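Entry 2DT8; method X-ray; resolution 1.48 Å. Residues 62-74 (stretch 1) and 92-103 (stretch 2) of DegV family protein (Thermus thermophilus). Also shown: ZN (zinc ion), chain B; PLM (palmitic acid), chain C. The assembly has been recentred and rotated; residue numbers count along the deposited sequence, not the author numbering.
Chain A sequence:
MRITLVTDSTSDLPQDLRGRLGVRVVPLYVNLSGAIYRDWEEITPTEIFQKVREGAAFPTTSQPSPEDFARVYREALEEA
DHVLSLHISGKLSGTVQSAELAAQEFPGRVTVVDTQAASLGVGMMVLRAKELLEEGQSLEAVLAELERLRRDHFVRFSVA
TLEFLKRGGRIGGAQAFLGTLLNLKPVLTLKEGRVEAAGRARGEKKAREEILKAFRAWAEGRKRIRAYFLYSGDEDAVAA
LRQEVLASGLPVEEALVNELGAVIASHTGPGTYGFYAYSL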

ATOM      1  N   SER A  62       5.220  -5.111  13.282  1.00  6.31           N
ATOM      2  CA  SER A  62       6.378  -4.336  13.691  1.00  6.27           C
ATOM      3  C   SER A  62       7.121  -3.778  12.474  1.00  6.70           C
ATOM      4  O   SER A  62       7.285  -4.439  11.458  1.00  6.53           O
ATOM      5  CB  SER A  62       7.360  -5.211  14.472  1.00  9.17           C
ATOM      6  OG  SER A  62       6.780  -5.666  15.684  1.00 14.11           O
ATOM      7  N   GLN A  63       7.605  -2.541  12.675  1.00  6.23           N
ATOM      8  CA  GLN A  63       8.272  -1.890  11.565  1.00  6.18           C
ATOM      9  C   GLN A  63       9.735  -2.349  11.676  1.00  5.45           C
ATOM     10  O   GLN A  63      10.148  -2.905  12.684  1.00  6.43           O
ATOM     11  CB  GLN A  63       8.243  -0.347  11.749  1.00  6.46           C
ATOM     12  CG  GLN A  63       9.170   0.170  12.859  1.00  7.72           C
ATOM     13  CD  GLN A  63       8.497   0.208  14.205  1.00 12.56           C
ATOM     14  OE1 GLN A  63       7.663  -0.635  14.520  1.00 13.59           O
ATOM     15  NE2 GLN A  63       8.864   1.194  15.021  1.00 16.60           N
ATOM     16  N   PRO A  64      10.470  -2.090  10.579  1.00  4.52           N
ATOM     17  CA  PRO A  64      11.861  -2.500  10.590  1.00  4.99           C
ATOM     18  C   PRO A  64      12.737  -1.609  11.518  1.00  6.13           C
ATOM     19  O   PRO A  64      12.305  -0.487  11.806  1.00  6.80           O
ATOM     20  CB  PRO A  64      12.423  -2.283   9.125  1.00  4.31           C
ATOM     21  CG  PRO A  64      11.150  -2.133   8.328  1.00  5.62           C
ATOM     22  CD  PRO A  64      10.192  -1.453   9.283  1.00  4.89           C
ATOM     23  N   SER A  65      13.887  -2.082  11.982  1.00  5.04           N
ATOM     24  CA  SER A  65      14.730  -1.296  12.878  1.00  4.63           C
ATOM     25  C   SER A  65      15.643  -0.417  12.034  1.00  6.94           C
ATOM     26  O   SER A  65      15.767  -0.609  10.818  1.00  5.34           O
ATOM     27  CB  SER A  65      15.622  -2.222  13.696  1.00  4.73           C
ATOM     28  OG  SER A  65      16.602  -2.829  12.862  1.00  6.59           O
ATOM     29  N   PRO A  66      16.310   0.560  12.670  1.00  5.67           N
ATOM     30  CA  PRO A  66      17.208   1.409  11.892  1.00  5.32           C
ATOM     31  C   PRO A  66      18.327   0.579  11.248  1.00  4.86           C
ATOM     32  O   PRO A  66      18.722   0.845  10.117  1.00  6.16           O
ATOM     33  CB  PRO A  66      17.740   2.383  12.933  1.00  6.49           C
ATOM     34  CG  PRO A  66      16.564   2.565  13.842  1.00  6.40           C
ATOM     35  CD  PRO A  66      16.039   1.147  13.996  1.00  7.40           C
ATOM     36  N   GLU A  67      18.849  -0.426  11.954  1.00  4.05           N
ATOM     37  CA  GLU A  67      19.915  -1.225  11.362  1.00  4.26           C
ATOM     38  C   GLU A  67      19.414  -2.121  10.224  1.00  5.37           C
ATOM     39  O   GLU A  67      20.190  -2.454   9.333  1.00  7.69           O
ATOM     40  CB  GLU A  67      20.654  -2.046  12.430  1.00  4.85           C
ATOM     41  CG  GLU A  67      21.517  -1.214  13.400  1.00  5.43           C
ATOM     42  CD  GLU A  67      22.547  -0.313  12.720  1.00  6.54           C
ATOM     43  OE1 GLU A  67      23.051  -0.649  11.618  1.00  7.68           O
ATOM     44  OE2 GLU A  67      22.861   0.742  13.318  1.00  5.57           O
ATOM     45  N   ASP A  68      18.134  -2.505  10.241  1.00  5.72           N
ATOM     46  CA  ASP A  68      17.589  -3.303   9.141  1.00  6.36           C
ATOM     47  C   ASP A  68      17.753  -2.459   7.872  1.00  6.67           C
ATOM     48  O   ASP A  68      18.161  -2.955   6.823  1.00  8.43           O
ATOM     49  CB  ASP A  68      16.099  -3.613   9.341  1.00  6.17           C
ATOM     50  CG  ASP A  68      15.842  -4.668  10.408  1.00  7.65           C
ATOM     51  OD1 ASP A  68      16.742  -5.492  10.681  1.00  9.07           O
ATOM     52  OD2 ASP A  68      14.719  -4.689  10.955  1.00  9.83           O
ATOM     53  N   PHE A  69      17.435  -1.172   7.983  1.00  6.68           N
ATOM     54  CA  PHE A  69      17.573  -0.268   6.851  1.00  6.02           C
ATOM     55  C   PHE A  69      19.031   0.037   6.533  1.00  6.19           C
ATOM     56  O   PHE A  69      19.427   0.045   5.369  1.00  5.69           O
ATOM     57  CB  PHE A  69      16.834   1.045   7.129  1.00  4.00           C
ATOM     58  CG  PHE A  69      15.388   1.023   6.744  1.00  3.52           C
ATOM     59  CD1 PHE A  69      15.022   0.989   5.402  1.00  7.24           C
ATOM     60  CD2 PHE A  69      14.395   1.022   7.713  1.00  4.12           C
ATOM     61  CE1 PHE A  69      13.684   0.961   5.028  1.00  8.45           C
ATOM     62  CE2 PHE A  69      13.047   0.994   7.355  1.00  5.33           C
ATOM     63  CZ  PHE A  69      12.693   0.960   6.005  1.00  6.14           C
ATOM     64  N   ALA A  70      19.834   0.302   7.562  1.00  7.05           N
ATOM     65  CA  ALA A  70      21.235   0.644   7.326  1.00  5.83           C
ATOM     66  C   ALA A  70      21.988  -0.432   6.556  1.00  6.16           C
ATOM     67  O   ALA A  70      22.813  -0.123   5.699  1.00  8.12           O
ATOM     68  CB  ALA A  70      21.935   0.935   8.647  1.00  5.51           C
ATOM     69  N   ARG A  71      21.762  -1.750   6.892  1.00  6.67           N
ATOM     70  CA  ARG A  71      22.402  -2.831   6.141  1.00  7.68           C
ATOM     71  C   ARG A  71      22.033  -2.751   4.665  1.00  7.81           C
ATOM     72  O   ARG A  71      22.889  -2.930   3.794  1.00  9.39           O
ATOM     73  CB  ARG A  71      21.989  -4.194   6.693  1.00 10.26           C
ATOM     74  CG  ARG A  71      22.575  -5.380   5.923  1.00 18.11           C
ATOM     75  CD  ARG A  71      22.137  -6.740   6.484  1.00 23.57           C
ATOM     76  NE  ARG A  71      21.058  -6.643   7.468  1.00 31.07           N
ATOM     77  CZ  ARG A  71      21.210  -6.145   8.691  1.00 31.91           C
ATOM     78  NH1 ARG A  71      22.426  -5.866   9.146  1.00 37.06           N
ATOM     79  NH2 ARG A  71      20.152  -5.923   9.461  1.00 33.87           N
ATOM     80  N   VAL A  72      20.795  -2.517   4.333  1.00  7.55           N
ATOM     81  CA  VAL A  72      20.349  -2.445   2.952  1.00  7.90           C
ATOM     82  C   VAL A  72      20.950  -1.206   2.274  1.00  8.09           C
ATOM     83  O   VAL A  72      21.462  -1.303   1.163  1.00  7.96           O
ATOM     84  CB  VAL A  72      18.801  -2.466   2.885  1.00  8.41           C
ATOM     85  CG1 VAL A  72      18.325  -2.259   1.459  1.00  9.91           C
ATOM     86  CG2 VAL A  72      18.292  -3.819   3.408  1.00 10.89           C
ATOM     87  N   TYR A  73      20.926  -0.053   2.944  1.00  6.44           N
ATOM     88  CA  TYR A  73      21.483   1.152   2.339  1.00  7.27           C
ATOM     89  C   TYR A  73      22.972   0.975   2.067  1.00  6.42           C
ATOM     90  O   TYR A  73      23.460   1.338   0.996  1.00  7.32           O
ATOM     91  CB  TYR A  73      21.286   2.386   3.240  1.00  5.72           C
ATOM     92  CG  TYR A  73      19.846   2.825   3.436  1.00  5.21           C
ATOM     93  CD1 TYR A  73      18.839   2.439   2.541  1.00  4.86           C
ATOM     94  CD2 TYR A  73      19.494   3.660   4.495  1.00  6.31           C
ATOM     95  CE1 TYR A  73      17.526   2.873   2.699  1.00  4.36           C
ATOM     96  CE2 TYR A  73      18.187   4.105   4.658  1.00  4.34           C
ATOM     97  CZ  TYR A  73      17.203   3.709   3.760  1.00  2.34           C
ATOM     98  OH  TYR A  73      15.914   4.141   3.937  1.00  5.78           O
ATOM     99  N   ARG A  74      23.709   0.401   2.967  1.00  7.79           N
ATOM    100  CA  ARG A  74      25.149   0.207   2.867  1.00  8.25           C
ATOM    101  C   ARG A  74      25.493  -0.700   1.683  1.00  7.91           C
ATOM    102  O   ARG A  74      26.442  -0.466   0.945  1.00 11.24           O
ATOM    103  CB  ARG A  74      25.693  -0.413   4.159  1.00  7.86           C
ATOM    104  CG  ARG A  74      27.176  -0.735   4.090  1.00 12.39           C
ATOM    105  CD  ARG A  74      27.776  -1.038   5.463  1.00 18.02           C
ATOM    106  NE  ARG A  74      27.018  -2.042   6.205  1.00 20.34           N
ATOM    107  CZ  ARG A  74      26.148  -1.764   7.172  1.00 23.61           C
ATOM    108  NH1 ARG A  74      25.961  -0.509   7.575  1.00 21.00           N
ATOM    109  NH2 ARG A  74      25.463  -2.746   7.742  1.00 24.58           N
TER
HETATM  110 ZN    ZN B 501      24.010   2.231  12.874  1.00  8.67          ZN
HETATM  111  C1  PLM C 701       3.826  -1.440  11.453  1.00  8.51           C
HETATM  112  O1  PLM C 701       4.554  -0.324  11.541  1.00  9.55           O
HETATM  113  O2  PLM C 701       3.791  -2.206  12.392  1.00  8.95           O
HETATM  114  C2  PLM C 701       3.049  -1.736  10.187  1.00  9.45           C
HETATM  115  C3  PLM C 701       1.704  -1.003  10.244  1.00  8.22           C
HETATM  116  C4  PLM C 701       0.874  -1.322   8.999  1.00  7.58           C
HETATM  117  C5  PLM C 701      -0.440  -0.546   9.065  1.00  7.98           C
HETATM  118  C6  PLM C 701      -1.251  -0.768   7.789  1.00  7.17           C
HETATM  119  C7  PLM C 701      -2.563  -0.018   7.907  1.00  7.63           C
HETATM  120  C8  PLM C 701      -3.295  -0.050   6.586  1.00 13.36           C
HETATM  121  C9  PLM C 701      -4.422   0.979   6.646  1.00 15.61           C
HETATM  122  CA  PLM C 701      -5.514   0.599   5.666  1.00 21.35           C
HETATM  123  CB  PLM C 701      -5.138   1.157   4.306  1.00 17.45           C
HETATM  124  CC  PLM C 701      -4.775   0.005   3.385  1.00 18.93           C
HETATM  125  CD  PLM C 701      -5.646   0.075   2.145  1.00 18.40           C
HETATM  126  CE  PLM C 701      -5.413  -1.180   1.306  1.00 18.02           C
HETATM  127  CF  PLM C 701      -6.366  -1.183   0.102  1.00 20.33           C
HETATM  128  CG  PLM C 701      -5.830  -0.249  -0.982  1.00 21.36           C
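Stretch 2, residues 92-103: LSGTVQSAELAA

Stretch 2 begins as loop, extended at Ser93, then coils into a helix from Thr95 to Ala103, with Gly94 at the N-cap. This helix crosses helix 66-74 of stretch 1 obliquely, with 54° between their N-to-C directions (signed crossing angle -54°) and the axes 7.8 Å apart at closest approach. So close an approach calls for small residues, and Ser98 and Ala102, one turn apart and both pointing toward stretch 1, provide them; their CA atoms lie 4.6 Å from that of Pro66 and 4.9 Å from that of Ala70, respectively.

Ala102 fits a hole formed by Pro66, Phe69, Ala70 and Tyr73. Ala102 CB lies 3.3 Å from Pro66 O and 3.5 Å from Phe69 CB, so a methyl group fills the pocket snugly. Ser98, buried like Ala102, adds polarity: Ser98 OG donates a hydrogen bond of 2.7 Å to Pro64 O, satisfying a carbonyl in the loop just before the first helix.

Phe69 answers as the knob from stretch 1, its flat ring inserted among Thr95, Ser98, Ala99 and Ala102. Ala99 CB stands 3.8 Å from the ring centroid, almost on the ring normal, a CH-pi contact over the face, while Thr95 CG2 meets the edge, 3.7 Å from Phe69 CZ.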

ATOM      1  N   LEU A  92       0.849   5.744   9.572  1.00  6.80           N
ATOM      2  CA  LEU A  92       0.343   4.391   9.691  1.00  5.82           C
ATOM      3  C   LEU A  92       1.439   3.487  10.278  1.00  4.85           C
ATOM      4  O   LEU A  92       1.153   2.404  10.804  1.00  6.46           O
ATOM      5  CB  LEU A  92      -0.084   3.780   8.335  1.00  4.74           C
ATOM      6  CG  LEU A  92      -1.192   4.463   7.533  1.00  4.64           C
ATOM      7  CD1 LEU A  92      -1.395   3.711   6.216  1.00  7.81           C
ATOM      8  CD2 LEU A  92      -2.488   4.495   8.347  1.00  5.87           C
ATOM      9  N   SER A  93       2.687   3.940  10.208  1.00  5.00           N
ATOM     10  CA  SER A  93       3.795   3.110  10.647  1.00  4.27           C
ATOM     11  C   SER A  93       5.058   3.886  10.979  1.00  5.08           C
ATOM     12  O   SER A  93       5.289   4.963  10.431  1.00  6.48           O
ATOM     13  CB  SER A  93       4.101   2.116   9.520  1.00  6.23           C
ATOM     14  OG  SER A  93       5.243   1.322   9.761  1.00  6.61           O
ATOM     15  N   GLY A  94       5.882   3.308  11.850  1.00  5.88           N
ATOM     16  CA  GLY A  94       7.140   3.943  12.206  1.00  5.97           C
ATOM     17  C   GLY A  94       8.235   3.633  11.196  1.00  7.74           C
ATOM     18  O   GLY A  94       9.388   3.996  11.404  1.00  7.54           O
ATOM     19  N   THR A  95       7.883   2.971  10.097  1.00  6.41           N
ATOM     20  CA  THR A  95       8.861   2.620   9.075  1.00  5.43           C
ATOM     21  C   THR A  95       9.658   3.822   8.553  1.00  5.71           C
ATOM     22  O   THR A  95      10.887   3.765   8.491  1.00  5.63           O
ATOM     23  CB  THR A  95       8.167   1.889   7.899  1.00  5.52           C
ATOM     24  OG1 THR A  95       7.573   0.679   8.391  1.00  5.90           O
ATOM     25  CG2 THR A  95       9.167   1.538   6.797  1.00  4.72           C
ATOM     26  N   VAL A  96       8.965   4.897   8.178  1.00  4.98           N
ATOM     27  CA  VAL A  96       9.651   6.093   7.679  1.00  5.99           C
ATOM     28  C   VAL A  96      10.671   6.588   8.705  1.00  6.24           C
ATOM     29  O   VAL A  96      11.801   6.937   8.355  1.00  6.80           O
ATOM     30  CB  VAL A  96       8.652   7.220   7.353  1.00  6.77           C
ATOM     31  CG1 VAL A  96       9.388   8.572   7.265  1.00  9.15           C
ATOM     32  CG2 VAL A  96       7.968   6.918   6.019  1.00  8.60           C
ATOM     33  N   GLN A  97      10.282   6.729   9.949  1.00  6.46           N
ATOM     34  CA  GLN A  97      11.189   7.123  11.020  1.00  6.92           C
ATOM     35  C   GLN A  97      12.427   6.222  11.060  1.00  6.22           C
ATOM     36  O   GLN A  97      13.539   6.703  11.277  1.00  7.34           O
ATOM     37  CB  GLN A  97      10.449   7.083  12.356  1.00  8.08           C
ATOM     38  CG  GLN A  97      11.329   7.236  13.577  1.00 14.88           C
ATOM     39  CD  GLN A  97      10.508   7.440  14.839  1.00 27.58           C
ATOM     40  OE1 GLN A  97      10.992   7.222  15.946  1.00 34.75           O
ATOM     41  NE2 GLN A  97       9.259   7.875  14.673  1.00 34.83           N
ATOM     42  N   SER A  98      12.286   4.863  11.016  1.00  5.28           N
ATOM     43  CA  SER A  98      13.459   4.000  11.042  1.00  4.51           C
ATOM     44  C   SER A  98      14.364   4.259   9.835  1.00  5.29           C
ATOM     45  O   SER A  98      15.602   4.270   9.950  1.00  6.41           O
ATOM     46  CB  SER A  98      13.051   2.523  11.043  1.00  5.61           C
ATOM     47  OG  SER A  98      12.611   2.146  12.332  1.00  9.45           O
ATOM     48  N   ALA A  99      13.742   4.453   8.673  1.00  4.63           N
ATOM     49  CA  ALA A  99      14.496   4.713   7.452  1.00  5.17           C
ATOM     50  C   ALA A  99      15.276   6.025   7.594  1.00  4.52           C
ATOM     51  O   ALA A  99      16.443   6.094   7.210  1.00  4.78           O
ATOM     52  CB  ALA A  99      13.546   4.784   6.251  1.00  5.06           C
ATOM     53  N   GLU A 100      14.635   7.054   8.145  1.00  6.15           N
ATOM     54  CA  GLU A 100      15.309   8.340   8.321  1.00  5.58           C
ATOM     55  C   GLU A 100      16.480   8.220   9.289  1.00  7.22           C
ATOM     56  O   GLU A 100      17.538   8.814   9.064  1.00  7.37           O
ATOM     57  CB  GLU A 100      14.323   9.399   8.793  1.00  6.71           C
ATOM     58  CG  GLU A 100      13.267   9.677   7.742  1.00 10.76           C
ATOM     59  CD  GLU A 100      12.256  10.702   8.173  1.00 19.19           C
ATOM     60  OE1 GLU A 100      11.955  10.768   9.380  1.00 22.61           O
ATOM     61  OE2 GLU A 100      11.748  11.430   7.295  1.00 24.09           O
ATOM     62  N   LEU A 101      16.319   7.441  10.355  1.00  6.74           N
ATOM     63  CA  LEU A 101      17.437   7.263  11.282  1.00  7.27           C
ATOM     64  C   LEU A 101      18.610   6.561  10.576  1.00  7.57           C
ATOM     65  O   LEU A 101      19.776   6.928  10.769  1.00 10.50           O
ATOM     66  CB  LEU A 101      16.988   6.458  12.503  1.00  8.91           C
ATOM     67  CG  LEU A 101      16.082   7.225  13.472  1.00  8.08           C
ATOM     68  CD1 LEU A 101      15.454   6.280  14.490  1.00  9.20           C
ATOM     69  CD2 LEU A 101      16.908   8.294  14.175  1.00 13.50           C
ATOM     70  N   ALA A 102      18.316   5.552   9.758  1.00  5.49           N
ATOM     71  CA  ALA A 102      19.367   4.860   9.031  1.00  5.46           C
ATOM     72  C   ALA A 102      19.981   5.786   7.989  1.00  6.23           C
ATOM     73  O   ALA A 102      21.179   5.738   7.735  1.00  7.38           O
ATOM     74  CB  ALA A 102      18.807   3.613   8.337  1.00  5.47           C
ATOM     75  N   ALA A 103      19.153   6.623   7.371  1.00  5.61           N
ATOM     76  CA  ALA A 103      19.648   7.535   6.348  1.00  6.94           C
ATOM     77  C   ALA A 103      20.727   8.482   6.884  1.00  6.54           C
ATOM     78  O   ALA A 103      21.626   8.886   6.134  1.00  7.93           O
ATOM     79  CB  ALA A 103      18.489   8.330   5.750  1.00  6.50           C
TER
HETATM   80  O   HOH W   1       5.233   1.031  13.623  1.00 14.28           O
HETATM   81  O   HOH W   2      10.405   3.601  14.010  1.00 17.26           O
HETATM   82  O   HOH W   3      23.552   3.411  14.633  1.00 10.27           O